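PDB 4ZQX: polyhedrin from Uranotaenia sapphirina cypovirus, which forms the crystalline lattice of the occlusion bodies that enclose cypovirus particles, and carries bound ATP in this crystal. Local coordinates for residues S126-Q129 with T130-Y133. Numbering follows the deposited sequence.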
loop_
_atom_site.group_PDB
_atom_site.type_symbol
_atom_site.label_atom_id
_atom_site.label_comp_id
_atom_site.label_asym_id
_atom_site.label_seq_id
_atom_site.Cartn_x
_atom_site.Cartn_y
_atom_site.Cartn_z
ATOM N N SER A 126 12.481 12.447 8.371
ATOM C CA SER A 126 13.118 12.192 9.665
ATOM C C SER A 126 12.916 13.405 10.559
ATOM O O SER A 126 13.131 14.540 10.119
ATOM C CB SER A 126 14.616 11.965 9.492
ATOM O OG SER A 126 14.870 10.788 8.755
ATOM N N MET A 127 12.513 13.173 11.807
ATOM C CA MET A 127 12.200 14.266 12.717
ATOM C C MET A 127 13.461 14.946 13.241
ATOM O O MET A 127 14.391 14.290 13.695
ATOM C CB MET A 127 11.384 13.768 13.901
ATOM C CG MET A 127 10.858 14.904 14.760
ATOM S SD MET A 127 9.902 14.310 16.144
ATOM C CE MET A 127 8.406 13.823 15.293
ATOM N N ARG A 128 13.469 16.271 13.189
ATOM C CA ARG A 128 14.561 17.062 13.725
ATOM C C ARG A 128 14.041 18.488 13.828
ATOM O O ARG A 128 12.919 18.773 13.376
ATOM C CB ARG A 128 15.792 16.993 12.821
ATOM C CG ARG A 128 15.509 17.362 11.407
ATOM C CD ARG A 128 16.782 17.517 10.579
ATOM N NE ARG A 128 17.658 16.362 10.667
ATOM C CZ ARG A 128 18.898 16.371 11.157
ATOM N NH1 ARG A 128 19.462 17.487 11.608
ATOM N NH2 ARG A 128 19.591 15.242 11.168
ATOM N N GLN A 129 14.831 19.375 14.434
ATOM C CA GLN A 129 14.413 20.766 14.630
ATOM C C GLN A 129 14.071 21.390 13.283
ATOM O O GLN A 129 13.080 22.098 13.153
ATOM C CB GLN A 129 15.497 21.590 15.325
ATOM C CG GLN A 129 15.162 23.084 15.406
ATOM C CD GLN A 129 16.231 23.893 16.111
ATOM O OE1 GLN A 129 17.414 23.593 16.011
ATOM N NE2 GLN A 129 15.816 24.928 16.824
ATOM N N THR A 130 14.902 21.108 12.286
ATOM C CA THR A 130 14.719 21.640 10.944
ATOM C C THR A 130 14.727 20.496 9.932
ATOM O O THR A 130 15.779 20.029 9.480
ATOM C CB THR A 130 15.839 22.637 10.625
ATOM O OG1 THR A 130 15.878 23.639 11.651
ATOM C CG2 THR A 130 15.630 23.284 9.277
ATOM N N GLU A 131 13.535 20.042 9.583
ATOM C CA GLU A 131 13.388 18.962 8.629
ATOM C C GLU A 131 13.732 19.434 7.225
ATOM O O GLU A 131 13.371 20.525 6.817
ATOM C CB GLU A 131 11.977 18.401 8.722
ATOM C CG GLU A 131 11.733 17.770 10.088
ATOM C CD GLU A 131 10.309 17.309 10.327
ATOM O OE1 GLU A 131 9.503 17.282 9.380
ATOM O OE2 GLU A 131 10.007 16.965 11.486
ATOM N N GLU A 132 14.441 18.590 6.487
ATOM C CA GLU A 132 14.956 18.970 5.177
ATOM C C GLU A 132 15.225 17.701 4.377
ATOM O O GLU A 132 15.620 16.682 4.957
ATOM C CB GLU A 132 16.238 19.784 5.388
ATOM C CG GLU A 132 16.943 20.240 4.164
ATOM C CD GLU A 132 18.020 21.237 4.483
ATOM O OE1 GLU A 132 18.534 21.243 5.634
ATOM O OE2 GLU A 132 18.349 22.026 3.582
ATOM N N TYR A 133 15.008 17.747 3.061
ATOM C CA TYR A 133 15.153 16.546 2.228
ATOM C C TYR A 133 16.564 15.966 2.261
ATOM O O TYR A 133 16.731 14.758 2.177
ATOM C CB TYR A 133 14.758 16.820 0.764
ATOM C CG TYR A 133 13.268 16.807 0.515
ATOM C CD1 TYR A 133 12.472 15.792 1.028
ATOM C CD2 TYR A 133 12.654 17.808 -0.221
ATOM C CE1 TYR A 133 11.125 15.771 0.808
ATOM C CE2 TYR A 133 11.286 17.799 -0.438
ATOM C CZ TYR A 133 10.541 16.777 0.079
ATOM O OH TYR A 133 9.196 16.746 -0.115
HETATM O O HOH W 1 14.625 15.855 8.022
#
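Arg128 and Glu131 are the two ends of a type VIII beta turn with Gln129 and Thr130 at its corners, in the long loop between strands 116-120 and 150-152. No direct hydrogen bond joins the two arms, but a water links them.

The tight part is the inner side of the bend. Glu131 turns its CG beside its own backbone N (chi1 -64°), which sends the side chain back across the opening, its CG 3.5 Å from Ser126 O. The same carbon lies 3.6 Å from Arg128 O, so one methylene is in contact with two carbonyl oxygens. Further out, Glu131 OE2 ends 3.7 Å from Met127 CA. Pro122 of the same chain and Tyr225 of the second subunit pack against this buried glutamate.

Arg128 begins with CG wedged between its N and carbonyl carbon (chi1 54°) and runs close by the peptide between Thr130 and Glu131; its CD is 2.9 Å from Thr130 O, short for a carbon-oxygen pair and best taken with caution.

The corner is looser. Gln129 stretches out along an extended chain, and its CG comes no nearer to Thr130 OG1 than 3.9 Å; both residues are exposed in the trimer.

Toward the open ends of the arms, a single water spans the gap: it donates to Ser126 O at 2.9 Å and accepts from Glu132 N at 3.1 Å.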